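Local coordinates for protein Rho guanyl nucleotide exchange factor (Rom2), putative (Aspergillus fumigatus Af293, PDB 5O51) that probably acts as a guanine-nucleotide exchange factor for Rho-type GTPases and is represented here by its CNH domain, a seven-bladed beta-propeller, at residues A19-C24 / G304-M309; Y279-E284 / R315-A320; Y321-E324 / D328-A331. All coordinates share one frame; numbering follows the deposited sequence.

Interaction 1 of 3, residues A19-C24 / G304-M309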
loop_
_atom_site.group_PDB
_atom_site.type_symbol
_atom_site.label_atom_id
_atom_site.label_comp_id
_atom_site.label_asym_id
_atom_site.label_seq_id
_atom_site.Cartn_x
_atom_site.Cartn_y
_atom_site.Cartn_z
ATOM N N ALA A 19 9.012 -14.647 16.540
ATOM C CA ALA A 19 8.487 -13.869 17.704
ATOM C C ALA A 19 7.696 -12.603 17.279
ATOM O O ALA A 19 6.718 -12.235 17.918
ATOM C CB ALA A 19 9.609 -13.510 18.708
ATOM N N ASN A 20 8.135 -11.920 16.212
ATOM C CA ASN A 20 7.689 -10.530 16.038
ATOM C C ASN A 20 8.082 -10.173 14.583
ATOM O O ASN A 20 9.162 -9.638 14.318
ATOM C CB ASN A 20 8.327 -9.642 17.161
ATOM C CG ASN A 20 8.019 -8.177 17.019
ATOM O OD1 ASN A 20 8.925 -7.341 16.803
ATOM N ND2 ASN A 20 6.760 -7.833 17.133
ATOM N N ARG A 21 7.204 -10.565 13.666
ATOM C CA ARG A 21 7.436 -10.422 12.221
ATOM C C ARG A 21 7.307 -8.956 11.769
ATOM O O ARG A 21 6.622 -8.105 12.442
ATOM C CB ARG A 21 6.397 -11.321 11.457
ATOM C CG ARG A 21 6.620 -12.834 11.713
ATOM C CD ARG A 21 5.937 -13.788 10.685
ATOM N NE ARG A 21 6.211 -15.202 11.052
ATOM C CZ ARG A 21 7.358 -15.889 10.824
ATOM N NH1 ARG A 21 8.409 -15.388 10.136
ATOM N NH2 ARG A 21 7.461 -17.127 11.260
ATOM N N VAL A 22 7.828 -8.673 10.591
ATOM C CA VAL A 22 7.605 -7.368 9.944
ATOM C C VAL A 22 6.178 -7.241 9.387
ATOM O O VAL A 22 5.803 -7.945 8.447
ATOM C CB VAL A 22 8.655 -7.144 8.821
ATOM C CG1 VAL A 22 8.433 -5.832 8.103
ATOM C CG2 VAL A 22 10.055 -7.127 9.419
ATOM N N ASN A 23 5.374 -6.319 9.913
ATOM C CA ASN A 23 4.055 -6.130 9.376
ATOM C C ASN A 23 4.046 -5.116 8.187
ATOM O O ASN A 23 3.192 -5.211 7.282
ATOM C CB ASN A 23 3.084 -5.568 10.424
ATOM C CG ASN A 23 2.804 -6.517 11.626
ATOM O OD1 ASN A 23 2.889 -7.692 11.527
ATOM N ND2 ASN A 23 2.474 -5.935 12.775
ATOM N N CYS A 24 4.883 -4.071 8.287
ATOM C CA CYS A 24 4.909 -2.934 7.333
ATOM C C CYS A 24 6.242 -2.238 7.348
ATOM O O CYS A 24 7.088 -2.513 8.217
ATOM C CB CYS A 24 3.795 -1.938 7.647
ATOM S SG CYS A 24 3.766 -1.322 9.341
ATOM N N GLY A 304 6.629 -19.313 -1.827
ATOM C CA GLY A 304 7.072 -19.116 -0.464
ATOM C C GLY A 304 5.920 -19.156 0.475
ATOM O O GLY A 304 4.837 -19.662 0.158
ATOM N N LYS A 305 6.144 -18.600 1.635
ATOM C CA LYS A 305 5.178 -18.646 2.715
ATOM C C LYS A 305 4.983 -17.287 3.422
ATOM O O LYS A 305 5.925 -16.620 3.737
ATOM C CB LYS A 305 5.655 -19.755 3.664
ATOM C CG LYS A 305 4.506 -20.313 4.461
ATOM C CD LYS A 305 4.962 -21.047 5.702
ATOM C CE LYS A 305 3.835 -21.002 6.742
ATOM N NZ LYS A 305 4.066 -21.938 7.868
ATOM N N ASN A 306 3.746 -16.871 3.611
ATOM C CA ASN A 306 3.412 -15.598 4.231
ATOM C C ASN A 306 4.205 -14.439 3.559
ATOM O O ASN A 306 4.894 -13.670 4.200
ATOM C CB ASN A 306 3.641 -15.660 5.771
ATOM C CG ASN A 306 3.053 -14.453 6.531
ATOM O OD1 ASN A 306 2.212 -13.701 6.035
ATOM N ND2 ASN A 306 3.506 -14.279 7.770
ATOM N N ILE A 307 4.089 -14.352 2.245
ATOM C CA ILE A 307 4.700 -13.263 1.459
ATOM C C ILE A 307 3.860 -12.033 1.606
ATOM O O ILE A 307 2.669 -12.137 1.462
ATOM C CB ILE A 307 4.783 -13.610 -0.044
ATOM C CG1 ILE A 307 5.748 -14.781 -0.233
ATOM C CG2 ILE A 307 5.158 -12.294 -0.832
ATOM C CD1 ILE A 307 5.654 -15.519 -1.582
ATOM N N ARG A 308 4.463 -10.902 1.957
ATOM C CA ARG A 308 3.772 -9.590 2.150
ATOM C C ARG A 308 4.543 -8.555 1.290
ATOM O O ARG A 308 5.749 -8.339 1.534
ATOM C CB ARG A 308 3.939 -9.131 3.617
ATOM C CG ARG A 308 3.141 -9.921 4.628
ATOM C CD ARG A 308 3.918 -10.135 5.941
ATOM N NE ARG A 308 4.814 -11.274 5.850
ATOM C CZ ARG A 308 5.894 -11.517 6.568
ATOM N NH1 ARG A 308 6.349 -10.685 7.506
ATOM N NH2 ARG A 308 6.558 -12.616 6.330
ATOM N N MET A 309 3.884 -7.898 0.344
ATOM C CA MET A 309 4.532 -6.776 -0.322
ATOM C C MET A 309 4.657 -5.587 0.636
ATOM O O MET A 309 3.668 -5.131 1.184
ATOM C CB MET A 309 3.772 -6.372 -1.589
ATOM C CG MET A 309 4.583 -5.407 -2.467
ATOM S SD MET A 309 3.665 -4.704 -3.843
ATOM C CE MET A 309 3.207 -3.144 -3.016
#
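Asn-306 is the first residue of 304-309 to meet the other segment: its ND2 comes within 3.8 Å of CD of Arg-21. The two side chains pass each other at a slant, with the amide and guanidinium planes 80° apart. Each polar end has its main partner elsewhere, Asn-306 ND2 on Glu-322 and Arg-21 NH1 on Asp-328. The chain turns a corner at Asn-306, and its backbone carbonyl is taken up by Arg-308, whose NE and NH2 both lie 2.9 Å from Asn-306 O. That oxygen sits in the guanidinium plane; the NH2 bond runs nearly along the C=O axis, while NE approaches from above the carbonyl plane. Bends at chi2 and chi3 fold Arg-308 back into this side-on grip, which fixes the rotation of the guanidinium. NH1 of Arg-308 is thereby aimed across the gap and donates to Val-22 O at 2.9 Å (N-H...O 151°), passing 4.0 Å from Arg-21 CB. NH2 of Arg-308 also forms a salt bridge with Asp-328, so one carboxylate serves both arginines and probably offsets their like charges. Strands 22-28 and 307-312 are the edge strands of neighbouring four-stranded sheets, and the bond from Arg-308 to Val-22 O, with Asp-328 beside it reaching Arg-21 and Val-22 N, joins two adjacent blades of the beta-propeller near the place where its ring closes.

Interaction 2 of 3, residues Y279-E284 / R315-A320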
loop_
_atom_site.group_PDB
_atom_site.type_symbol
_atom_site.label_atom_id
_atom_site.label_comp_id
_atom_site.label_asym_id
_atom_site.label_seq_id
_atom_site.Cartn_x
_atom_site.Cartn_y
_atom_site.Cartn_z
ATOM N N TYR A 279 7.319 -5.526 -16.485
ATOM C CA TYR A 279 6.682 -6.585 -15.663
ATOM C C TYR A 279 5.565 -6.075 -14.765
ATOM O O TYR A 279 5.559 -4.929 -14.345
ATOM C CB TYR A 279 7.704 -7.330 -14.866
ATOM C CG TYR A 279 8.875 -7.879 -15.670
ATOM C CD1 TYR A 279 8.698 -8.911 -16.594
ATOM C CD2 TYR A 279 10.160 -7.374 -15.498
ATOM C CE1 TYR A 279 9.753 -9.418 -17.303
ATOM C CE2 TYR A 279 11.232 -7.867 -16.203
ATOM C CZ TYR A 279 11.033 -8.897 -17.103
ATOM O OH TYR A 279 12.093 -9.408 -17.831
ATOM N N ILE A 280 4.577 -6.944 -14.510
ATOM C CA ILE A 280 3.526 -6.665 -13.538
ATOM C C ILE A 280 3.635 -7.820 -12.573
ATOM O O ILE A 280 3.685 -9.015 -13.013
ATOM C CB ILE A 280 2.148 -6.433 -14.191
ATOM C CG1 ILE A 280 1.003 -6.472 -13.167
ATOM C CG2 ILE A 280 1.833 -7.421 -15.293
ATOM C CD1 ILE A 280 0.991 -5.215 -12.324
ATOM N N LEU A 281 3.763 -7.484 -11.266
ATOM C CA LEU A 281 3.972 -8.487 -10.221
ATOM C C LEU A 281 2.742 -8.536 -9.307
ATOM O O LEU A 281 2.312 -7.509 -8.806
ATOM C CB LEU A 281 5.178 -8.136 -9.387
ATOM C CG LEU A 281 6.572 -8.224 -10.075
ATOM C CD1 LEU A 281 6.905 -6.922 -10.766
ATOM C CD2 LEU A 281 7.688 -8.526 -9.107
ATOM N N ALA A 282 2.164 -9.718 -9.127
ATOM C CA ALA A 282 1.021 -9.929 -8.203
ATOM C C ALA A 282 1.481 -10.677 -6.971
ATOM O O ALA A 282 1.961 -11.795 -7.104
ATOM C CB ALA A 282 -0.051 -10.730 -8.925
ATOM N N PHE A 283 1.346 -10.099 -5.750
ATOM C CA PHE A 283 1.780 -10.817 -4.522
ATOM C C PHE A 283 0.569 -11.477 -3.868
ATOM O O PHE A 283 -0.407 -10.775 -3.596
ATOM C CB PHE A 283 2.393 -9.768 -3.528
ATOM C CG PHE A 283 3.678 -9.170 -4.022
ATOM C CD1 PHE A 283 3.696 -8.233 -5.037
ATOM C CD2 PHE A 283 4.864 -9.566 -3.511
ATOM C CE1 PHE A 283 4.915 -7.748 -5.531
ATOM C CE2 PHE A 283 6.078 -9.053 -3.958
ATOM C CZ PHE A 283 6.098 -8.158 -4.972
ATOM N N GLU A 284 0.661 -12.777 -3.569
ATOM C CA GLU A 284 -0.360 -13.550 -2.854
ATOM C C GLU A 284 0.387 -14.224 -1.700
ATOM O O GLU A 284 1.598 -14.362 -1.766
ATOM C CB GLU A 284 -0.895 -14.653 -3.811
ATOM C CG GLU A 284 -2.061 -15.316 -3.295
ATOM C CD GLU A 284 -2.054 -16.819 -3.224
ATOM O OE1 GLU A 284 -1.268 -17.563 -2.575
ATOM O OE2 GLU A 284 -3.040 -17.204 -3.777
ATOM N N ARG A 315 12.887 3.008 -7.195
ATOM C CA ARG A 315 14.124 2.269 -6.824
ATOM C C ARG A 315 13.980 0.730 -6.829
ATOM O O ARG A 315 14.786 0.021 -7.447
ATOM C CB ARG A 315 14.611 2.632 -5.382
ATOM C CG ARG A 315 14.717 4.093 -4.979
ATOM C CD ARG A 315 15.189 4.282 -3.521
ATOM N NE ARG A 315 14.076 4.494 -2.559
ATOM C CZ ARG A 315 13.319 5.601 -2.471
ATOM N NH1 ARG A 315 13.527 6.628 -3.295
ATOM N NH2 ARG A 315 12.317 5.682 -1.576
ATOM N N GLU A 316 12.975 0.218 -6.095
ATOM C CA GLU A 316 12.902 -1.204 -5.822
ATOM C C GLU A 316 11.550 -1.575 -5.266
ATOM O O GLU A 316 10.760 -0.729 -4.929
ATOM C CB GLU A 316 14.014 -1.611 -4.818
ATOM C CG GLU A 316 14.046 -0.735 -3.569
ATOM C CD GLU A 316 15.250 -0.974 -2.654
ATOM O OE1 GLU A 316 16.019 -1.946 -2.857
ATOM O OE2 GLU A 316 15.404 -0.187 -1.695
ATOM N N ILE A 317 11.295 -2.860 -5.219
ATOM C CA ILE A 317 10.132 -3.409 -4.500
ATOM C C ILE A 317 10.673 -4.160 -3.310
ATOM O O ILE A 317 11.444 -5.100 -3.457
ATOM C CB ILE A 317 9.336 -4.388 -5.403
ATOM C CG1 ILE A 317 8.936 -3.654 -6.664
ATOM C CG2 ILE A 317 8.109 -4.928 -4.664
ATOM C CD1 ILE A 317 8.631 -4.573 -7.838
ATOM N N LEU A 318 10.264 -3.734 -2.120
ATOM C CA LEU A 318 10.615 -4.420 -0.881
ATOM C C LEU A 318 9.455 -5.345 -0.431
ATOM O O LEU A 318 8.249 -4.954 -0.478
ATOM C CB LEU A 318 10.958 -3.369 0.189
ATOM C CG LEU A 318 12.086 -2.391 -0.153
ATOM C CD1 LEU A 318 12.253 -1.296 0.851
ATOM C CD2 LEU A 318 13.362 -3.222 -0.228
ATOM N N TYR A 319 9.817 -6.552 0.016
ATOM C CA TYR A 319 8.833 -7.530 0.451
ATOM C C TYR A 319 9.417 -8.417 1.531
ATOM O O TYR A 319 10.601 -8.390 1.725
ATOM C CB TYR A 319 8.279 -8.343 -0.754
ATOM C CG TYR A 319 9.219 -9.387 -1.307
ATOM C CD1 TYR A 319 10.299 -9.035 -2.084
ATOM C CD2 TYR A 319 9.057 -10.745 -1.004
ATOM C CE1 TYR A 319 11.205 -9.989 -2.564
ATOM C CE2 TYR A 319 9.930 -11.714 -1.499
ATOM C CZ TYR A 319 11.000 -11.317 -2.310
ATOM O OH TYR A 319 11.912 -12.262 -2.837
ATOM N N ALA A 320 8.539 -9.076 2.317
ATOM C CA ALA A 320 8.927 -10.047 3.336
ATOM C C ALA A 320 8.356 -11.441 3.115
ATOM O O ALA A 320 7.284 -11.578 2.541
ATOM C CB ALA A 320 8.517 -9.533 4.734
#
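Leu-281 and Phe-283 set their CG atoms anti to the carbonyl carbon (chi1 -68° and -67°), and both side chains lean toward Ile-317 and Tyr-319 on the facing strand. Ile-317 splits its branches between Leu-281 and Phe-283: CG2, anti to the backbone N, goes to the phenyl ring, and CG1 carries CD1 toward the leucine. CZ of Phe-283 thus lies 3.8 Å from CG2 of Ile-317, and CD1 of Leu-281 meets CD1 of Ile-317 at 4.1 Å, methyl against methyl. The next rung belongs to CE2 of Phe-283, 4.0 Å from CB of Tyr-319, where the two aromatic side chains cross at about a right angle. The phenyl ring therefore touches the base of the tyrosine side chain, with CE2 also 4.1 Å from Tyr-319 CG. Strands 279-284 and 317-320 run nearly the same way, 18° apart in direction, yet their axes come no closer than 10.5 Å. They are the second strands of two successive propeller blades, stacked face to face rather than joined edge to edge. Ile-307 and Met-309 on strand 307-312 also cover Phe-283, and Leu-333 of the last strand reaches Leu-281 and Tyr-319. No hydrogen bond spans the two segments, and all four touching residues are buried, so these blades cohere here through dispersion and the exclusion of water, without directional bonds.

Interaction 3 of 3, residues Y321-E324 / D328-A331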
loop_
_atom_site.group_PDB
_atom_site.type_symbol
_atom_site.label_atom_id
_atom_site.label_comp_id
_atom_site.label_asym_id
_atom_site.label_seq_id
_atom_site.Cartn_x
_atom_site.Cartn_y
_atom_site.Cartn_z
ATOM N N TYR A 321 9.051 -12.443 3.620
ATOM C CA TYR A 321 8.602 -13.836 3.574
ATOM C C TYR A 321 9.165 -14.628 4.768
ATOM O O TYR A 321 10.231 -14.270 5.314
ATOM C CB TYR A 321 8.953 -14.471 2.211
ATOM C CG TYR A 321 10.452 -14.610 1.931
ATOM C CD1 TYR A 321 11.117 -13.623 1.265
ATOM C CD2 TYR A 321 11.175 -15.741 2.293
ATOM C CE1 TYR A 321 12.448 -13.710 0.992
ATOM C CE2 TYR A 321 12.547 -15.828 2.043
ATOM C CZ TYR A 321 13.161 -14.787 1.398
ATOM O OH TYR A 321 14.501 -14.760 1.061
ATOM N N GLU A 322 8.460 -15.694 5.174
ATOM C CA GLU A 322 8.936 -16.632 6.235
ATOM C C GLU A 322 9.861 -17.659 5.624
ATOM O O GLU A 322 9.577 -18.214 4.579
ATOM C CB GLU A 322 7.818 -17.485 6.830
ATOM C CG GLU A 322 6.755 -16.749 7.551
ATOM C CD GLU A 322 5.665 -17.631 8.180
ATOM O OE1 GLU A 322 5.750 -18.906 8.101
ATOM O OE2 GLU A 322 4.713 -16.998 8.735
ATOM N N ASP A 323 10.920 -17.990 6.321
ATOM C CA ASP A 323 11.826 -19.040 5.912
ATOM C C ASP A 323 12.015 -19.992 7.104
ATOM O O ASP A 323 11.590 -19.663 8.223
ATOM C CB ASP A 323 13.129 -18.389 5.505
ATOM C CG ASP A 323 13.815 -19.103 4.387
ATOM O OD1 ASP A 323 13.458 -20.281 4.104
ATOM O OD2 ASP A 323 14.727 -18.474 3.822
ATOM N N GLU A 324 12.631 -21.154 6.930
ATOM C CA GLU A 324 12.680 -22.075 8.096
ATOM C C GLU A 324 13.825 -21.708 9.095
ATOM O O GLU A 324 14.676 -20.877 8.794
ATOM C CB GLU A 324 12.860 -23.492 7.599
ATOM C CG GLU A 324 14.324 -23.833 7.339
ATOM C CD GLU A 324 14.524 -25.179 6.649
ATOM O OE1 GLU A 324 13.742 -25.468 5.693
ATOM O OE2 GLU A 324 15.476 -25.930 7.059
ATOM N N ASP A 328 12.126 -14.418 9.689
ATOM C CA ASP A 328 11.305 -13.570 8.857
ATOM C C ASP A 328 12.358 -12.862 8.000
ATOM O O ASP A 328 13.344 -12.387 8.529
ATOM C CB ASP A 328 10.545 -12.514 9.632
ATOM C CG ASP A 328 9.224 -12.110 8.987
ATOM O OD1 ASP A 328 8.480 -12.987 8.492
ATOM O OD2 ASP A 328 8.873 -10.898 9.037
ATOM N N VAL A 329 12.138 -12.736 6.697
ATOM C CA VAL A 329 13.194 -12.197 5.840
ATOM C C VAL A 329 12.656 -10.968 5.072
ATOM O O VAL A 329 11.544 -10.997 4.499
ATOM C CB VAL A 329 13.705 -13.277 4.871
ATOM C CG1 VAL A 329 14.805 -12.731 3.947
ATOM C CG2 VAL A 329 14.191 -14.528 5.615
ATOM N N VAL A 330 13.432 -9.913 5.049
ATOM C CA VAL A 330 13.194 -8.752 4.196
ATOM C C VAL A 330 14.109 -8.772 2.955
ATOM O O VAL A 330 15.322 -9.068 3.050
ATOM C CB VAL A 330 13.353 -7.436 4.926
ATOM C CG1 VAL A 330 12.999 -6.291 4.000
ATOM C CG2 VAL A 330 12.377 -7.403 6.117
ATOM N N ALA A 331 13.493 -8.547 1.787
ATOM C CA ALA A 331 14.234 -8.638 0.489
ATOM C C ALA A 331 13.819 -7.565 -0.466
ATOM O O ALA A 331 12.819 -6.876 -0.279
ATOM C CB ALA A 331 14.027 -10.009 -0.116
#
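The last beta hairpin of the chain, strands 317-323 and 327-333, brings Tyr-321 opposite Val-329 as an antiparallel hydrogen-bonded pair. Tyr-321 N donates to Val-329 O at 3.0 Å, and Val-329 N returns a bond to Tyr-321 O at 2.8 Å. Their side chains lie alongside each other on one face of the sheet. CG of Tyr-321 stands between its backbone N and carbonyl carbon (chi1 65°), a position that lays the ring over the valine. CB of Val-329 sits 4.0 Å from the ring centroid and 17° off the ring normal, a CH-pi contact over the face. The valine CG1 branch extends toward the phenol end, 3.5 Å from Tyr-321 OH, and Ala-331 CB approaches the ring edge at CE1 (4.2 Å). The hydroxyl itself is hydrogen-bonded to Lys-8, just where the N-terminal strand 8-12 enters the sheet. Because that strand lies beside 327-333, the blade is built from both ends of the chain, the "Velcro" closure well known in beta-propellers, and Val-10 on it touches both Tyr-321 and Val-329. Glu-322 and Asp-328 form the following non-hydrogen-bonded pair, with side chains on the other face; CG of Glu-322 comes to 4.2 Å from OD1 of Asp-328. Their carboxylates point to different partners, Glu-322 to Asn-306 and Asp-328 chiefly to Arg-21, with OD2 of Asp-328 accepting from the backbone N of Val-22. Toward the turn, CB of Asp-323 rests 4.0 Å from CG2 of Val-329.

How the interactions relate
From the N terminus, residues 19-24 come first and find their partner only at 304-309, so interaction 1 closes a loop that runs round nearly the whole propeller. Interaction 2 opens within that loop at 279-284 and closes beyond it at 315-320; the two therefore cross. Interaction 3 follows both in series, a short hairpin closure at 321-324 and 328-331. Interaction 1 ties the closing blade to the blade after it round the ring, interaction 2 ties it to the blade before, and interaction 3 lies within it. Backbone bonds continue through this sheet, from Ala-331 N to Tyr-319 O and probably from Arg-308 N to Ala-320 O.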